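Local coordinates for putative molybdenum cofactor biosynthesis protein D2 (MoaD2) / thiamine S (Mycobacterium smegmatis, PDB 6JC0) that probably serves as the small, ubiquitin-like sulfur carrier subunit of a molybdopterin synthase in molybdenum cofactor biosynthesis, at residues 34-39 against 69-74; 8-13 against 25-30. One frame throughout, in Å; residues are numbered along the deposited sequence.

How the contacts relate
Both contacts belong to one beta-grasp domain of the ubiquitin-like MoaD/ThiS type. Contact 2 pairs the two strands at one side of the main sheet, and the chain that leaves strand 25-31 runs almost at once into strand 34-35, where contact 1 opens and helix 36-44 begins. The centres of the two contacts lie 13 Å apart, and they share hydrophobic packing: Leu-73 CD1 meets Ile-30 CD1 at 3.5 Å, while Leu-39 CD1 lies 4.1 Å from both Ile-30 CG2 and Leu-28 CD2. Contact 1 thus ties the start of the helix to a later loop, and contact 2 supplies part of the sheet on which that helix rests.

Contact 1 of 2, residues 34-39 against 69-74; sequences TSVAEL and MAKPLV
In this beta-grasp domain of the ThiS family, residues 69-74 pass against the first turn of helix 36-44 and then pair briefly, antiparallel, with the residues leading into it. Met-69 meets the helix end first. Met-69 O accepts from Ala-37 N at 3.0 Å, the donor lying in the carbonyl plane, so an amide of the first turn, which has no partner earlier in the helix, is satisfied from the loop. The Met-69 side chain is folded back by bends at chi2 and chi3, which bring Met-69 CE to 3.8 Å from Val-36 CG1; the two side chains cross at about a right angle, and the methionine also packs on Tyr-59.

Ala-70 turns its methyl away from residues 34-39, but its carbonyl O comes near Ser-35 CB. At Lys-71 the backbone again does the work: Lys-71 O takes the Val-36 N-H at 3.0 Å, in the carbonyl plane though bent at the hydrogen (139°), and the same oxygen receives a CA-H...O contact from Ser-35. The lysine's aliphatic part passes obliquely by Val-36 CG2 before its end leads off. Pro-72 faces Ser-35 as a non-hydrogen-bonded pair. Ser-35 is the N-cap and forms a capping box with Glu-38: with OG held between backbone N and carbonyl carbon (chi1 74°), Ser-35 OG accepts from Glu-38 N at 3.0 Å, while the return bond from Ser-35 N to Glu-38 OE2 is weak.

Leu-73 closes the contact. Leu-73 N donates to Thr-34 O at 2.7 Å from above the carbonyl plane, and the leucine side chain turns into the core near Ile-30 and Cys-61, where Leu-73 CD1 meets Leu-39 CD2 at 3.8 Å.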
loop_
_atom_site.group_PDB
_atom_site.type_symbol
_atom_site.label_atom_id
_atom_site.label_comp_id
_atom_site.label_asym_id
_atom_site.label_seq_id
_atom_site.Cartn_x
_atom_site.Cartn_y
_atom_site.Cartn_z
ATOM N N THR B 34 21.060 -39.376 -22.919
ATOM C CA THR B 34 20.965 -38.065 -23.554
ATOM C C THR B 34 20.818 -36.979 -22.494
ATOM O O THR B 34 19.974 -37.083 -21.609
ATOM C CB THR B 34 19.766 -37.983 -24.527
ATOM O OG1 THR B 34 19.929 -38.934 -25.586
ATOM C CG2 THR B 34 19.646 -36.588 -25.123
ATOM N N SER B 35 21.648 -35.947 -22.573
ATOM C CA SER B 35 21.561 -34.846 -21.624
ATOM C C SER B 35 20.356 -33.971 -21.948
ATOM O O SER B 35 19.836 -34.009 -23.064
ATOM C CB SER B 35 22.839 -34.010 -21.642
ATOM O OG SER B 35 22.899 -33.212 -22.812
ATOM N N VAL B 36 19.917 -33.178 -20.976
ATOM C CA VAL B 36 18.814 -32.252 -21.205
ATOM C C VAL B 36 19.177 -31.276 -22.318
ATOM O O VAL B 36 18.342 -30.946 -23.158
ATOM C CB VAL B 36 18.445 -31.471 -19.933
ATOM C CG1 VAL B 36 17.300 -30.509 -20.212
ATOM C CG2 VAL B 36 18.070 -32.430 -18.810
ATOM N N ALA B 37 20.433 -30.837 -22.330
ATOM C CA ALA B 37 20.917 -29.919 -23.359
ATOM C C ALA B 37 20.804 -30.534 -24.759
ATOM O O ALA B 37 20.341 -29.883 -25.695
ATOM C CB ALA B 37 22.353 -29.513 -23.069
ATOM N N GLU B 38 21.216 -31.790 -24.897
ATOM C CA GLU B 38 21.086 -32.498 -26.167
ATOM C C GLU B 38 19.625 -32.647 -26.577
ATOM O O GLU B 38 19.297 -32.593 -27.761
ATOM C CB GLU B 38 21.733 -33.881 -26.089
ATOM C CG GLU B 38 23.231 -33.887 -25.864
ATOM C CD GLU B 38 23.786 -35.297 -25.800
ATOM O OE1 GLU B 38 23.736 -36.000 -26.831
ATOM O OE2 GLU B 38 24.255 -35.708 -24.716
ATOM N N LEU B 39 18.752 -32.851 -25.595
ATOM C CA LEU B 39 17.320 -32.965 -25.854
ATOM C C LEU B 39 16.778 -31.656 -26.405
ATOM O O LEU B 39 16.027 -31.646 -27.383
ATOM C CB LEU B 39 16.559 -33.350 -24.582
ATOM C CG LEU B 39 15.032 -33.267 -24.673
ATOM C CD1 LEU B 39 14.486 -34.219 -25.740
ATOM C CD2 LEU B 39 14.392 -33.554 -23.321
ATOM N N MET B 69 22.485 -28.555 -17.089
ATOM C CA MET B 69 21.930 -28.961 -18.376
ATOM C C MET B 69 22.610 -30.213 -18.932
ATOM O O MET B 69 22.146 -30.799 -19.910
ATOM C CB MET B 69 22.030 -27.813 -19.381
ATOM C CG MET B 69 21.115 -26.646 -19.054
ATOM S SD MET B 69 19.367 -27.097 -19.130
ATOM C CE MET B 69 19.148 -27.279 -20.903
ATOM N N ALA B 70 23.704 -30.627 -18.300
ATOM C CA ALA B 70 24.405 -31.834 -18.717
ATOM C C ALA B 70 23.742 -33.067 -18.119
ATOM O O ALA B 70 24.139 -34.196 -18.415
ATOM C CB ALA B 70 25.874 -31.766 -18.314
ATOM N N LYS B 71 22.742 -32.838 -17.270
ATOM C CA LYS B 71 21.994 -33.914 -16.619
ATOM C C LYS B 71 21.537 -34.979 -17.609
ATOM O O LYS B 71 20.785 -34.686 -18.536
ATOM C CB LYS B 71 20.774 -33.353 -15.888
ATOM C CG LYS B 71 19.798 -34.424 -15.418
ATOM C CD LYS B 71 18.521 -33.804 -14.868
ATOM C CE LYS B 71 17.477 -34.865 -14.544
ATOM N NZ LYS B 71 17.892 -35.734 -13.415
ATOM N N PRO B 72 21.993 -36.222 -17.413
ATOM C CA PRO B 72 21.624 -37.324 -18.305
ATOM C C PRO B 72 20.189 -37.797 -18.094
ATOM O O PRO B 72 19.728 -37.888 -16.955
ATOM C CB PRO B 72 22.616 -38.436 -17.930
ATOM C CG PRO B 72 23.674 -37.763 -17.091
ATOM C CD PRO B 72 22.980 -36.639 -16.405
ATOM N N LEU B 73 19.496 -38.099 -19.188
ATOM C CA LEU B 73 18.162 -38.682 -19.120
ATOM C C LEU B 73 18.261 -40.200 -19.282
ATOM O O LEU B 73 18.495 -40.693 -20.378
ATOM C CB LEU B 73 17.260 -38.068 -20.195
ATOM C CG LEU B 73 17.076 -36.551 -20.068
ATOM C CD1 LEU B 73 16.546 -35.930 -21.357
ATOM C CD2 LEU B 73 16.142 -36.226 -18.902
ATOM N N VAL B 74 18.097 -40.939 -18.186
ATOM C CA VAL B 74 18.346 -42.383 -18.205
ATOM C C VAL B 74 17.134 -43.200 -17.782
ATOM O O VAL B 74 17.212 -44.420 -17.638
ATOM C CB VAL B 74 19.525 -42.757 -17.296
ATOM C CG1 VAL B 74 20.812 -42.155 -17.834
ATOM C CG2 VAL B 74 19.265 -42.296 -15.870
#

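Contact 2 of 2, residues 8-13 against 25-30; sequences RVTVRY and TESLEI
Strands 8-13 and 25-30 form the antiparallel pair of the first two strands of the beta-grasp fold, joined through a connection that contains helix 16-21. Four backbone bonds bind them at the hydrogen-bonded pairs Val-9/Leu-28 and Val-11/Glu-26. The straightest runs from Val-11 N to Glu-26 O (2.8 Å, 176° at the hydrogen), nearly along the C=O axis, whereas Leu-28 N reaches Val-9 O with a more bent approach. Val-11 O is gripped twice: Glu-26 N donates in the carbonyl plane, and Thr-25 OG1, anti to its own backbone N, donates to Val-11 O from above that plane at 2.8 Å. Glu-26 OE2, using its anti lone pair, accepts the phenol proton of Tyr-13 OH at 2.6 Å, in the plane of the ring.

On the face carrying Arg-8, Ser-27 and Glu-29, the arginine chain bends at chi3 (-71°) and lays its guanidinium across the neighbouring strand. Arg-8 NH1 donates to Ser-27 OG at 3.0 Å, in the guanidinium plane, and Glu-29 CG covers one face of the group. The carboxylate of Glu-29 is a looser partner, its salt bridge from Arg-8 NH2 to Glu-29 OE2 being long at 3.8 Å.

On the other face Val-9 CG2 meets Ile-30 CD1, and Val-11 CG1 sits over one face of the Tyr-13 ring, toward its rim. This face turns toward helix 36-44, with Val-11 and Leu-28 both packing on Leu-43. Farther out, a salt bridge that probably stabilises the charged form of the carboxylate joins Glu-26 OE2 to its second partner, Arg-46 NH2.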
loop_
_atom_site.group_PDB
_atom_site.type_symbol
_atom_site.label_atom_id
_atom_site.label_comp_id
_atom_site.label_asym_id
_atom_site.label_seq_id
_atom_site.Cartn_x
_atom_site.Cartn_y
_atom_site.Cartn_z
ATOM N N ARG B 8 11.842 -43.254 -23.163
ATOM C CA ARG B 8 10.743 -42.410 -23.615
ATOM C C ARG B 8 10.516 -41.219 -22.691
ATOM O O ARG B 8 10.305 -41.374 -21.489
ATOM C CB ARG B 8 9.455 -43.222 -23.748
ATOM C CG ARG B 8 8.294 -42.412 -24.298
ATOM C CD ARG B 8 7.171 -43.299 -24.805
ATOM N NE ARG B 8 7.536 -43.996 -26.036
ATOM C CZ ARG B 8 7.430 -43.468 -27.251
ATOM N NH1 ARG B 8 6.976 -42.230 -27.402
ATOM N NH2 ARG B 8 7.781 -44.174 -28.316
ATOM N N VAL B 9 10.560 -40.027 -23.272
ATOM C CA VAL B 9 10.405 -38.792 -22.516
ATOM C C VAL B 9 9.159 -38.037 -22.958
ATOM O O VAL B 9 8.927 -37.844 -24.151
ATOM C CB VAL B 9 11.643 -37.875 -22.681
ATOM C CG1 VAL B 9 11.324 -36.443 -22.266
ATOM C CG2 VAL B 9 12.821 -38.419 -21.886
ATOM N N THR B 10 8.352 -37.620 -21.990
ATOM C CA THR B 10 7.228 -36.743 -22.268
ATOM C C THR B 10 7.679 -35.293 -22.125
ATOM O O THR B 10 8.284 -34.915 -21.121
ATOM C CB THR B 10 6.037 -37.023 -21.327
ATOM O OG1 THR B 10 5.652 -38.397 -21.442
ATOM C CG2 THR B 10 4.845 -36.140 -21.679
ATOM N N VAL B 11 7.411 -34.487 -23.145
ATOM C CA VAL B 11 7.757 -33.075 -23.097
ATOM C C VAL B 11 6.493 -32.235 -23.002
ATOM O O VAL B 11 5.590 -32.379 -23.821
ATOM C CB VAL B 11 8.571 -32.633 -24.336
ATOM C CG1 VAL B 11 8.865 -31.132 -24.273
ATOM C CG2 VAL B 11 9.864 -33.425 -24.439
ATOM N N ARG B 12 6.429 -31.368 -21.998
ATOM C CA ARG B 12 5.321 -30.431 -21.875
ATOM C C ARG B 12 5.809 -29.016 -22.157
ATOM O O ARG B 12 6.717 -28.521 -21.486
ATOM C CB ARG B 12 4.683 -30.508 -20.481
ATOM C CG ARG B 12 4.107 -31.876 -20.134
ATOM C CD ARG B 12 3.233 -31.829 -18.882
ATOM N NE ARG B 12 3.993 -31.449 -17.693
ATOM C CZ ARG B 12 3.456 -31.239 -16.493
ATOM N NH1 ARG B 12 2.147 -31.367 -16.315
ATOM N NH2 ARG B 12 4.229 -30.892 -15.472
ATOM N N TYR B 13 5.214 -28.379 -23.161
ATOM C CA TYR B 13 5.553 -27.005 -23.517
ATOM C C TYR B 13 4.611 -26.021 -22.831
ATOM O O TYR B 13 3.413 -26.276 -22.720
ATOM C CB TYR B 13 5.484 -26.800 -25.036
ATOM C CG TYR B 13 6.430 -27.665 -25.834
ATOM C CD1 TYR B 13 7.754 -27.289 -26.019
ATOM C CD2 TYR B 13 5.997 -28.855 -26.410
ATOM C CE1 TYR B 13 8.624 -28.076 -26.754
ATOM C CE2 TYR B 13 6.860 -29.649 -27.142
ATOM C CZ TYR B 13 8.172 -29.253 -27.311
ATOM O OH TYR B 13 9.039 -30.038 -28.036
ATOM N N THR B 25 2.175 -30.740 -25.811
ATOM C CA THR B 25 2.935 -31.885 -25.344
ATOM C C THR B 25 3.304 -32.814 -26.496
ATOM O O THR B 25 2.666 -32.804 -27.547
ATOM C CB THR B 25 2.149 -32.686 -24.282
ATOM O OG1 THR B 25 3.030 -33.601 -23.617
ATOM C CG2 THR B 25 1.004 -33.462 -24.928
ATOM N N GLU B 26 4.353 -33.601 -26.296
ATOM C CA GLU B 26 4.677 -34.690 -27.207
ATOM C C GLU B 26 5.459 -35.746 -26.450
ATOM O O GLU B 26 6.044 -35.463 -25.403
ATOM C CB GLU B 26 5.474 -34.196 -28.419
ATOM C CG GLU B 26 6.828 -33.585 -28.083
ATOM C CD GLU B 26 7.620 -33.202 -29.320
ATOM O OE1 GLU B 26 7.858 -34.077 -30.178
ATOM O OE2 GLU B 26 8.006 -32.020 -29.438
ATOM N N SER B 27 5.447 -36.964 -26.977
ATOM C CA SER B 27 6.221 -38.054 -26.408
ATOM C C SER B 27 7.365 -38.383 -27.358
ATOM O O SER B 27 7.196 -38.351 -28.579
ATOM C CB SER B 27 5.345 -39.281 -26.158
ATOM O OG SER B 27 6.050 -40.257 -25.412
ATOM N N LEU B 28 8.526 -38.697 -26.800
ATOM C CA LEU B 28 9.733 -38.794 -27.602
ATOM C C LEU B 28 10.645 -39.934 -27.174
ATOM O O LEU B 28 10.868 -40.145 -25.984
ATOM C CB LEU B 28 10.504 -37.476 -27.527
ATOM C CG LEU B 28 11.101 -36.984 -28.836
ATOM C CD1 LEU B 28 9.979 -36.634 -29.798
ATOM C CD2 LEU B 28 12.011 -35.792 -28.585
ATOM N N GLU B 29 11.180 -40.657 -28.153
ATOM C CA GLU B 29 12.228 -41.634 -27.889
ATOM C C GLU B 29 13.600 -40.989 -28.050
ATOM O O GLU B 29 13.933 -40.485 -29.124
ATOM C CB GLU B 29 12.107 -42.838 -28.826
ATOM C CG GLU B 29 11.087 -43.878 -28.397
ATOM C CD GLU B 29 11.085 -45.097 -29.308
ATOM O OE1 GLU B 29 11.181 -44.921 -30.542
ATOM O OE2 GLU B 29 10.998 -46.231 -28.789
ATOM N N ILE B 30 14.393 -41.002 -26.983
ATOM C CA ILE B 30 15.761 -40.503 -27.054
ATOM C C ILE B 30 16.744 -41.535 -26.523
ATOM O O ILE B 30 16.396 -42.350 -25.665
ATOM C CB ILE B 30 15.940 -39.202 -26.260
ATOM C CG1 ILE B 30 15.654 -39.451 -24.779
ATOM C CG2 ILE B 30 15.058 -38.091 -26.832
ATOM C CD1 ILE B 30 16.065 -38.324 -23.892
#